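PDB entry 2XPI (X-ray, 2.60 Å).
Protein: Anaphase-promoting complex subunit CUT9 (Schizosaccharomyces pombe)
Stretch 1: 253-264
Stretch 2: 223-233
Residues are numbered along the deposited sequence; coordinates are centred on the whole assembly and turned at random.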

# COMPACT_ATOMS: atom_id res chain seq x y z
N ASP A 253 35.10 11.55 -3.63
CA ASP A 253 35.59 12.22 -2.43
C ASP A 253 34.68 11.91 -1.23
O ASP A 253 35.12 11.90 -0.09
CB ASP A 253 35.71 13.73 -2.64
CG ASP A 253 35.78 14.51 -1.33
OD1 ASP A 253 34.70 14.75 -0.73
OD2 ASP A 253 36.90 14.89 -0.90
N LEU A 254 33.40 11.68 -1.50
CA LEU A 254 32.49 11.38 -0.43
C LEU A 254 32.85 10.02 0.15
O LEU A 254 33.15 9.94 1.33
CB LEU A 254 31.03 11.42 -0.89
CG LEU A 254 29.98 11.04 0.16
CD1 LEU A 254 29.99 11.94 1.38
CD2 LEU A 254 28.62 11.05 -0.46
N VAL A 255 32.86 8.97 -0.67
CA VAL A 255 33.08 7.64 -0.10
C VAL A 255 34.48 7.45 0.45
O VAL A 255 34.69 6.68 1.39
CB VAL A 255 32.70 6.46 -1.03
CG1 VAL A 255 31.78 6.90 -2.14
CG2 VAL A 255 33.92 5.74 -1.55
N LEU A 256 35.43 8.18 -0.11
CA LEU A 256 36.81 8.10 0.36
C LEU A 256 36.97 8.73 1.74
O LEU A 256 37.83 8.31 2.51
CB LEU A 256 37.78 8.72 -0.64
CG LEU A 256 38.62 7.71 -1.45
CD1 LEU A 256 37.97 6.33 -1.49
CD2 LEU A 256 38.91 8.22 -2.86
N LYS A 257 36.13 9.70 2.07
CA LYS A 257 36.29 10.45 3.32
C LYS A 257 35.33 9.97 4.42
O LYS A 257 35.43 10.39 5.57
CB LYS A 257 36.15 11.95 3.06
N LEU A 258 34.42 9.08 4.06
CA LEU A 258 33.49 8.47 5.02
C LEU A 258 34.22 7.73 6.19
O LEU A 258 35.36 7.28 6.04
CB LEU A 258 32.58 7.50 4.26
CG LEU A 258 31.09 7.78 4.13
CD1 LEU A 258 30.78 9.22 3.74
CD2 LEU A 258 30.44 6.78 3.15
N ASN A 259 33.56 7.64 7.33
CA ASN A 259 34.14 7.03 8.53
C ASN A 259 33.61 5.60 8.73
O ASN A 259 32.59 5.36 9.39
CB ASN A 259 33.81 7.91 9.74
CG ASN A 259 34.20 7.29 11.09
OD1 ASN A 259 34.98 6.33 11.17
ND2 ASN A 259 33.66 7.87 12.16
N TYR A 260 34.31 4.63 8.15
CA TYR A 260 33.78 3.29 8.07
C TYR A 260 33.73 2.56 9.41
O TYR A 260 33.14 1.48 9.51
CB TYR A 260 34.50 2.49 6.98
CG TYR A 260 34.15 3.00 5.59
CD1 TYR A 260 32.90 2.76 5.03
CD2 TYR A 260 35.06 3.74 4.86
CE1 TYR A 260 32.57 3.23 3.78
CE2 TYR A 260 34.74 4.22 3.61
CZ TYR A 260 33.50 3.96 3.08
OH TYR A 260 33.19 4.44 1.83
N SER A 261 34.30 3.15 10.45
CA SER A 261 34.23 2.55 11.79
C SER A 261 32.79 2.53 12.30
O SER A 261 32.46 1.79 13.22
CB SER A 261 35.15 3.28 12.77
OG SER A 261 36.51 3.14 12.37
N THR A 262 31.94 3.34 11.70
CA THR A 262 30.53 3.33 12.06
C THR A 262 29.86 2.08 11.50
O THR A 262 28.76 1.73 11.91
CB THR A 262 29.80 4.61 11.61
OG1 THR A 262 29.73 4.66 10.18
CG2 THR A 262 30.52 5.85 12.15
N TYR A 263 30.53 1.42 10.55
CA TYR A 263 30.17 0.05 10.17
C TYR A 263 30.96 -0.93 11.02
O TYR A 263 30.39 -1.64 11.85
CB TYR A 263 30.41 -0.23 8.69
CG TYR A 263 30.52 -1.71 8.33
CD1 TYR A 263 29.44 -2.58 8.48
CD2 TYR A 263 31.70 -2.22 7.81
CE1 TYR A 263 29.54 -3.93 8.12
CE2 TYR A 263 31.82 -3.55 7.46
CZ TYR A 263 30.74 -4.40 7.61
OH TYR A 263 30.88 -5.72 7.26
N SER A 264 32.27 -0.95 10.82
CA SER A 264 33.18 -1.81 11.57
C SER A 264 34.62 -1.37 11.29
O SER A 264 35.09 -1.46 10.16
CB SER A 264 32.97 -3.28 11.17
OG SER A 264 34.18 -4.01 11.24
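Stretch 2, residues 223-233: YKEALMVDAKC

Each stretch begins with the end of a helix and then turns away from helical geometry, and the two run side by side in the same sense. In stretch 2 the helix occupies residues 223 to 229, Asp230 is the first residue to leave helical geometry, and a type I turn from Asp230 to Cys233 follows, closed by the bond from Cys233 N to Asp230 O (3.1 Å). In stretch 1 the helix occupies 253 to 257, and Leu258 breaks away from it before a weakly bonded helix at about 261 to 264. The helix axes approach to 10.4 Å, with an angle of 24° between their N-to-C directions, so the packing is nearly parallel. The register advances in step as far as Tyr260 and Ala231: the CA of Lys224 lies 7.8 Å from the CA of Leu254, Met228 CA is 5.5 Å from Leu258 CA, and Ala231 CA is 5.8 Å from Tyr260 CA; beyond that Thr262 CA lies nearest Asp230 CA, at 5.4 Å. The chains thus draw closer where the helices give way to turns.

Between the helices the contact is apolar. Leu227 points toward stretch 1, its CD1 3.9 Å from Leu254 CD2 and its CB 3.9 Å from Leu258 CD1. The CB of Met228 points sideways, but its flexible, unbranched chain, with all three chi angles in m, brings SD to 3.5 Å from Leu258 CD1 and 4.1 Å from Leu254 CD1. Its CE also reaches to 3.7 Å from Lys257 O. Lys224, modelled only as far as CG, adds a looser contact, CG to Leu254 CD1 at 4.3 Å.

Beyond the helix, a small residue serves well: the methyl of Ala231 points toward stretch 1 and packs against two side chains, CB being 3.9 Å from Tyr260 CD1 and 4.3 Å from Leu258 CD2. Its backbone N donates to Thr262 OG1 at 2.8 Å, while that hydroxyl donates to Asn259 O within its own stretch (OG1 to O, 3.0 Å). Thr262 can therefore use one oxygen as acceptor and donor at once, while its CG2 lies 3.7 Å from Val229 O.

Lys232 completes the junction. Its long chain passes near the ring edge of Tyr263 and carries NZ to 2.9 Å from Thr262 O, a hydrogen bond to a backbone carbonyl. The buried ammonium also forms a salt bridge with Asp230, NZ to OD2 at 2.9 Å, which balances its charge. Asp230 OD1 additionally accepts from Lys232 N at 2.7 Å, so the carboxylate both braces the turn and helps hold the lysine whose tip binds stretch 1.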

# COMPACT_ATOMS: atom_id res chain seq x y z
N TYR A 223 21.73 15.13 2.96
CA TYR A 223 22.03 13.68 2.69
C TYR A 223 23.51 13.29 2.83
O TYR A 223 23.82 12.14 3.14
CB TYR A 223 21.70 13.23 1.26
CG TYR A 223 20.25 13.11 0.83
CD1 TYR A 223 19.28 12.56 1.67
CD2 TYR A 223 19.86 13.50 -0.46
CE1 TYR A 223 17.95 12.45 1.26
CE2 TYR A 223 18.56 13.40 -0.88
CZ TYR A 223 17.60 12.87 -0.02
OH TYR A 223 16.29 12.76 -0.44
N LYS A 224 24.43 14.20 2.50
CA LYS A 224 25.85 14.00 2.74
C LYS A 224 26.06 13.81 4.24
O LYS A 224 26.88 12.99 4.69
CB LYS A 224 26.65 15.23 2.28
CG LYS A 224 27.27 15.18 0.87
N GLU A 225 25.32 14.57 5.04
CA GLU A 225 25.51 14.51 6.47
C GLU A 225 25.15 13.16 7.05
O GLU A 225 25.87 12.65 7.92
CB GLU A 225 24.75 15.61 7.19
CG GLU A 225 25.70 16.37 8.06
CD GLU A 225 25.05 16.97 9.27
OE1 GLU A 225 25.74 17.08 10.31
OE2 GLU A 225 23.85 17.33 9.17
N ALA A 226 24.04 12.58 6.59
CA ALA A 226 23.67 11.24 7.00
C ALA A 226 24.86 10.29 6.87
O ALA A 226 25.24 9.62 7.83
CB ALA A 226 22.47 10.73 6.19
N LEU A 227 25.45 10.26 5.67
CA LEU A 227 26.55 9.35 5.39
C LEU A 227 27.78 9.62 6.26
O LEU A 227 28.38 8.69 6.79
CB LEU A 227 26.90 9.35 3.90
CG LEU A 227 26.18 8.32 3.01
CD1 LEU A 227 26.70 8.34 1.59
CD2 LEU A 227 26.31 6.90 3.56
N MET A 228 28.16 10.87 6.42
CA MET A 228 29.29 11.17 7.30
C MET A 228 29.00 10.69 8.72
O MET A 228 29.87 10.15 9.39
CB MET A 228 29.64 12.66 7.30
CG MET A 228 30.00 13.21 5.94
SD MET A 228 31.41 12.35 5.21
CE MET A 228 32.74 12.81 6.32
N VAL A 229 27.75 10.88 9.17
CA VAL A 229 27.34 10.46 10.51
C VAL A 229 27.40 8.94 10.72
O VAL A 229 27.86 8.46 11.76
CB VAL A 229 25.94 10.98 10.87
CG1 VAL A 229 25.46 10.38 12.21
CG2 VAL A 229 25.92 12.49 10.92
N ASP A 230 26.93 8.19 9.72
CA ASP A 230 26.95 6.73 9.78
C ASP A 230 27.03 6.19 8.36
O ASP A 230 26.10 6.34 7.58
CB ASP A 230 25.70 6.19 10.50
CG ASP A 230 25.78 4.68 10.80
OD1 ASP A 230 26.19 3.91 9.90
OD2 ASP A 230 25.44 4.26 11.95
N ALA A 231 28.15 5.57 8.04
CA ALA A 231 28.37 5.01 6.71
C ALA A 231 27.31 4.00 6.30
O ALA A 231 27.27 3.60 5.15
CB ALA A 231 29.74 4.37 6.64
N LYS A 232 26.47 3.57 7.24
CA LYS A 232 25.49 2.53 6.94
C LYS A 232 24.19 3.09 6.37
O LYS A 232 23.35 2.35 5.86
CB LYS A 232 25.22 1.62 8.15
CG LYS A 232 26.46 0.88 8.64
CD LYS A 232 26.15 -0.23 9.66
CE LYS A 232 25.28 0.25 10.83
NZ LYS A 232 25.88 1.40 11.54
N CYS A 233 24.03 4.40 6.41
CA CYS A 233 22.86 5.04 5.80
C CYS A 233 22.89 5.01 4.26
O CYS A 233 23.02 6.03 3.58
CB CYS A 233 22.71 6.47 6.29
SG CYS A 233 21.09 7.05 5.97